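Local structure of CooJ (Rhodospirillum rubrum, 6HK5) at the interface of chains A and B. The protein serves as a nickel-binding metallochaperone, a dimeric accessory protein of carbon monoxide dehydrogenase that probably handles nickel for the enzyme. Sequence-based numbering; all coordinates share one arbitrary frame. Chains: chain A/B, CooJ.

Contact 1: the interface of chains A and B. Residues chain A 5, 9, 64, 67-68; chain B 37-39, 43.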
ATOM      1  N   PRO A   5      14.438  -1.338 -18.588  1.00 47.07           N
ATOM      2  CA  PRO A   5      14.933  -1.328 -17.203  1.00 45.03           C
ATOM      3  C   PRO A   5      15.166   0.064 -16.644  1.00 40.56           C
ATOM      4  O   PRO A   5      14.953   0.270 -15.443  1.00 42.95           O
ATOM      5  CB  PRO A   5      16.234  -2.135 -17.301  1.00 41.35           C
ATOM      6  CG  PRO A   5      15.962  -3.090 -18.409  1.00 40.68           C
ATOM      7  CD  PRO A   5      15.155  -2.320 -19.418  1.00 43.99           C
ATOM      8  N   ARG A   9      13.490   0.943 -12.972  1.00 33.44           N
ATOM      9  CA  ARG A   9      14.225   1.273 -11.754  1.00 39.21           C
ATOM     10  C   ARG A   9      13.913   2.687 -11.282  1.00 30.19           C
ATOM     11  O   ARG A   9      13.891   2.949 -10.077  1.00 31.12           O
ATOM     12  CB  ARG A   9      15.725   1.094 -11.978  1.00 34.82           C
ATOM     13  CG  ARG A   9      16.100  -0.313 -12.358  1.00 36.88           C
ATOM     14  CD  ARG A   9      17.520  -0.390 -12.856  1.00 34.01           C
ATOM     15  NE  ARG A   9      17.880  -1.779 -13.103  1.00 42.15           N
ATOM     16  CZ  ARG A   9      18.965  -2.375 -12.624  1.00 39.09           C
ATOM     17  NH1 ARG A   9      19.836  -1.693 -11.884  1.00 44.80           N
ATOM     18  NH2 ARG A   9      19.186  -3.654 -12.903  1.00 37.83           N
ATOM     19  N   VAL A  64      18.872  -1.586  -1.475  1.00 25.03           N
ATOM     20  CA  VAL A  64      18.202  -1.740  -2.762  1.00 24.56           C
ATOM     21  C   VAL A  64      18.085  -0.391  -3.468  1.00 28.97           C
ATOM     22  O   VAL A  64      18.557  -0.219  -4.599  1.00 29.73           O
ATOM     23  CB  VAL A  64      16.822  -2.390  -2.577  1.00 26.21           C
ATOM     24  CG1 VAL A  64      16.047  -2.300  -3.875  1.00 26.50           C
ATOM     25  CG2 VAL A  64      16.954  -3.836  -2.114  1.00 23.71           C
ATOM     26  N   ASP A  67      21.177   0.856  -4.975  1.00 37.70           N
ATOM     27  CA  ASP A  67      21.759   0.061  -6.038  1.00 39.17           C
ATOM     28  C   ASP A  67      21.028   0.223  -7.366  1.00 39.73           C
ATOM     29  O   ASP A  67      21.536  -0.229  -8.395  1.00 40.29           O
ATOM     30  CB  ASP A  67      21.800  -1.418  -5.627  1.00 38.19           C
ATOM     31  CG  ASP A  67      22.747  -2.243  -6.507  1.00 40.26           C
ATOM     32  OD1 ASP A  67      23.972  -2.217  -6.278  1.00 44.02           O
ATOM     33  OD2 ASP A  67      22.262  -2.921  -7.421  1.00 35.57           O
ATOM     34  N   LEU A  68      19.866   0.867  -7.365  0.51 37.59           N
ATOM     35  CA  LEU A  68      19.159   1.171  -8.599  0.51 39.60           C
ATOM     36  C   LEU A  68      19.913   2.257  -9.357  0.51 41.20           C
ATOM     37  O   LEU A  68      20.741   2.966  -8.780  0.51 39.08           O
ATOM     38  CB  LEU A  68      17.726   1.619  -8.310  0.51 37.22           C
ATOM     39  CG  LEU A  68      16.814   0.660  -7.547  0.51 35.87           C
ATOM     40  CD1 LEU A  68      15.549   1.377  -7.106  0.51 35.29           C
ATOM     41  CD2 LEU A  68      16.467  -0.555  -8.395  0.51 36.92           C
TER
ATOM     42  N   LEU B  37      13.171  -4.726 -13.941  1.00 42.39           N
ATOM     43  CA  LEU B  37      14.406  -4.147 -13.435  1.00 41.80           C
ATOM     44  C   LEU B  37      15.642  -4.665 -14.156  1.00 37.45           C
ATOM     45  O   LEU B  37      16.679  -3.998 -14.111  1.00 36.26           O
ATOM     46  CB  LEU B  37      14.546  -4.430 -11.930  1.00 37.68           C
ATOM     47  CG  LEU B  37      13.424  -3.906 -11.021  1.00 33.01           C
ATOM     48  CD1 LEU B  37      13.709  -4.276  -9.585  1.00 33.66           C
ATOM     49  CD2 LEU B  37      13.266  -2.399 -11.165  1.00 40.67           C
ATOM     50  N   ALA B  38      15.548  -5.828 -14.813  1.00 34.83           N
ATOM     51  CA  ALA B  38      16.697  -6.520 -15.423  1.00 42.59           C
ATOM     52  C   ALA B  38      17.876  -6.616 -14.451  1.00 38.59           C
ATOM     53  O   ALA B  38      19.011  -6.231 -14.757  1.00 34.99           O
ATOM     54  CB  ALA B  38      17.115  -5.851 -16.733  1.00 34.89           C
ATOM     55  N   GLU B  39      17.593  -7.162 -13.267  1.00 36.00           N
ATOM     56  CA  GLU B  39      18.577  -7.215 -12.191  1.00 35.71           C
ATOM     57  C   GLU B  39      19.743  -8.139 -12.540  1.00 28.31           C
ATOM     58  O   GLU B  39      19.571  -9.178 -13.181  1.00 32.09           O
ATOM     59  CB  GLU B  39      17.901  -7.692 -10.895  1.00 28.77           C
ATOM     60  CG  GLU B  39      17.572  -9.199 -10.880  1.00 27.00           C
ATOM     61  CD  GLU B  39      16.520  -9.601  -9.844  1.00 35.11           C
ATOM     62  OE1 GLU B  39      15.439  -8.971  -9.799  1.00 35.01           O
ATOM     63  OE2 GLU B  39      16.755 -10.577  -9.105  1.00 36.32           O
ATOM     64  N   LEU B  43      21.964  -6.853  -7.466  1.00 33.26           N
ATOM     65  CA  LEU B  43      20.677  -6.257  -7.149  1.00 33.57           C
ATOM     66  C   LEU B  43      19.695  -7.324  -6.683  1.00 34.11           C
ATOM     67  O   LEU B  43      18.928  -7.102  -5.732  1.00 34.85           O
ATOM     68  CB  LEU B  43      20.141  -5.495  -8.360  1.00 30.78           C
ATOM     69  CG  LEU B  43      18.787  -4.842  -8.112  1.00 34.12           C
ATOM     70  CD1 LEU B  43      18.896  -3.855  -6.952  1.00 31.06           C
ATOM     71  CD2 LEU B  43      18.324  -4.140  -9.351  1.00 30.67           C
TER
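This is a homodimer interface between two helical hairpins, and it ties the start of one chain to the interhelical turn of the other. A:Arg9, on helix 5-35, reaches the backbone carbonyl of B:Leu37, at the end of the short 3-10 turn 35-37. Two guanidinium nitrogens grip the same oxygen. A:Arg9 NE bonds to B:Leu37 O at 2.7 Å, in the carbonyl plane. A:Arg9 NH2 bonds to B:Leu37 O at 2.8 Å, tilted 33° from that plane. The oxygen lies at the guanidinium edge. A weak bond runs from A:Arg9 NH2 to B:Ala38 O at 3.2 Å. The arginine chain stays extended from CG to NE, which carries the guanidinium outward to the turn. Its CG packs on B:Leu37 CD2 at 3.7 Å. One guanidinium face is covered off-centre by a methyl of B:Leu43, CD2, 3.8 Å from A:Arg9 CZ. With an alanine in place of A:Arg9, the B:Leu37 carbonyl would probably lose both donors, and the B:Leu43 methyl the flat group it packs on. Nearby, A:Pro5 CG presses tightly on B:Ala38 CB at 3.4 Å. B:Leu43 also faces the end of helix 42-67 of chain A. Its CG stands opposite the backbone N (chi1 180°), with CD1 turned to A:Asp67 and CD2 toward A:Arg9. The carboxylate oxygen OD2 of A:Asp67 lies 3.5 Å from B:Leu43 CB. A:Leu68 adds a looser methyl contact to B:Leu43. In this N-terminal, nickel-binding portion of CooJ, the site fastens one subunit's turn to the other's first helix and to the end of its second, where the truncated construct stops.

Contact 2: the interface of chains A and B. Residues chain A 63-64, 67; chain B 42-43, 46-47.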
ATOM      1  N   ALA A  63      19.534  -0.191   0.870  1.00 28.73           N
ATOM      2  CA  ALA A  63      20.603  -0.693   0.014  1.00 30.01           C
ATOM      3  C   ALA A  63      20.077  -1.015  -1.384  1.00 32.51           C
ATOM      4  O   ALA A  63      20.746  -0.732  -2.385  1.00 29.18           O
ATOM      5  CB  ALA A  63      21.260  -1.910   0.666  1.00 30.81           C
ATOM      6  N   VAL A  64      18.872  -1.586  -1.475  1.00 25.03           N
ATOM      7  CA  VAL A  64      18.202  -1.740  -2.762  1.00 24.56           C
ATOM      8  C   VAL A  64      18.085  -0.391  -3.468  1.00 28.97           C
ATOM      9  O   VAL A  64      18.557  -0.219  -4.599  1.00 29.73           O
ATOM     10  CB  VAL A  64      16.822  -2.390  -2.577  1.00 26.21           C
ATOM     11  CG1 VAL A  64      16.047  -2.300  -3.875  1.00 26.50           C
ATOM     12  CG2 VAL A  64      16.954  -3.836  -2.114  1.00 23.71           C
ATOM     13  N   ASP A  67      21.177   0.856  -4.975  1.00 37.70           N
ATOM     14  CA  ASP A  67      21.759   0.061  -6.038  1.00 39.17           C
ATOM     15  C   ASP A  67      21.028   0.223  -7.366  1.00 39.73           C
ATOM     16  O   ASP A  67      21.536  -0.229  -8.395  1.00 40.29           O
ATOM     17  CB  ASP A  67      21.800  -1.418  -5.627  1.00 38.19           C
ATOM     18  CG  ASP A  67      22.747  -2.243  -6.507  1.00 40.26           C
ATOM     19  OD1 ASP A  67      23.972  -2.217  -6.278  1.00 44.02           O
ATOM     20  OD2 ASP A  67      22.262  -2.921  -7.421  1.00 35.57           O
TER
ATOM     21  N   ARG B  42      23.720  -9.014  -8.106  1.00 31.56           N
ATOM     22  CA  ARG B  42      23.941  -8.181  -6.928  1.00 34.16           C
ATOM     23  C   ARG B  42      22.670  -7.452  -6.507  1.00 31.74           C
ATOM     24  O   ARG B  42      22.327  -7.416  -5.319  1.00 28.39           O
ATOM     25  CB  ARG B  42      25.066  -7.179  -7.207  1.00 37.42           C
ATOM     26  CG  ARG B  42      25.116  -5.989  -6.269  1.00 36.33           C
ATOM     27  CD  ARG B  42      25.463  -6.397  -4.852  1.00 40.37           C
ATOM     28  N   LEU B  43      21.964  -6.853  -7.466  1.00 33.26           N
ATOM     29  CA  LEU B  43      20.677  -6.257  -7.149  1.00 33.57           C
ATOM     30  C   LEU B  43      19.695  -7.324  -6.683  1.00 34.11           C
ATOM     31  O   LEU B  43      18.928  -7.102  -5.732  1.00 34.85           O
ATOM     32  CB  LEU B  43      20.141  -5.495  -8.360  1.00 30.78           C
ATOM     33  CG  LEU B  43      18.787  -4.842  -8.112  1.00 34.12           C
ATOM     34  CD1 LEU B  43      18.896  -3.855  -6.952  1.00 31.06           C
ATOM     35  CD2 LEU B  43      18.324  -4.140  -9.351  1.00 30.67           C
ATOM     36  N   LEU B  46      20.310  -8.188  -3.111  1.00 32.52           N
ATOM     37  CA  LEU B  46      19.814  -7.137  -2.224  1.00 30.91           C
ATOM     38  C   LEU B  46      18.291  -7.154  -2.126  1.00 33.27           C
ATOM     39  O   LEU B  46      17.726  -6.989  -1.034  1.00 27.86           O
ATOM     40  CB  LEU B  46      20.302  -5.775  -2.715  1.00 27.34           C
ATOM     41  CG  LEU B  46      21.809  -5.532  -2.621  1.00 30.45           C
ATOM     42  CD1 LEU B  46      22.167  -4.229  -3.301  1.00 27.40           C
ATOM     43  CD2 LEU B  46      22.271  -5.517  -1.172  1.00 27.35           C
ATOM     44  N   ILE B  47      17.611  -7.326  -3.260  1.00 26.99           N
ATOM     45  CA  ILE B  47      16.156  -7.429  -3.238  1.00 27.72           C
ATOM     46  C   ILE B  47      15.732  -8.622  -2.399  1.00 25.18           C
ATOM     47  O   ILE B  47      14.912  -8.496  -1.489  1.00 26.80           O
ATOM     48  CB  ILE B  47      15.597  -7.509  -4.671  1.00 27.30           C
ATOM     49  CG1 ILE B  47      15.818  -6.184  -5.395  1.00 23.97           C
ATOM     50  CG2 ILE B  47      14.119  -7.880  -4.648  1.00 32.51           C
ATOM     51  CD1 ILE B  47      15.548  -6.270  -6.890  1.00 30.07           C
TER
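The A:Asp67 carboxylate is the flat group of this contact, and one of its faces is turned to chain B. B:Leu46 CD1 sits over that face, 3.8 Å from the carboxylate carbon CG of A:Asp67. B:Leu43 lies beside the OD2 oxygen, and B:Arg42 comes up beside OD1, both displaced toward the same face. The setting is an antiparallel helix pair in the four-helix bundle of the CooJ dimer. Helix 42-67 of chain A brings its last turns to the first turns of helix 41-67 of chain B. B:Leu46 approaches A:Asp67 at about a right angle. Its CD1 also touches A:Asp67 CB at 3.7 Å, while its other methyl, CD2, points to the methyl of A:Ala63. B:Arg42 CG is 3.9 Å from A:Asp67 OD1, but its side chain is incomplete in the model, so no salt bridge can be read there. The carboxylate lies near the start of the chain B helix, whose dipole may favour its negative charge. A:Val64 packs one turn back. Its CG2 lies anti to its own carbonyl carbon and rests on the B helix backbone, 3.4 Å from B:Leu46 O. The same methyl is 3.8 Å from B:Ile47 CA. The other branch, A:Val64 CG1, looks to B:Ile47 CG1 at 4.2 Å, the two side chains crossing nearly perpendicular.

Contact 1 and contact 2 are neighbours, with the centres of their C-alpha atoms about 7 Å apart. They share A:Val64, A:Asp67 and B:Leu43. Contact 1 adds helix 5-35 of chain A and the turn of chain B before its second helix. Contact 2 continues along the paired second helices. B:Leu43 packs against the arginine that bonds the turn and also against the neighbouring helix, so it joins the two contacts. By the two-fold symmetry, the same pair of contacts occurs again with the chains exchanged, at the other end of the dimer.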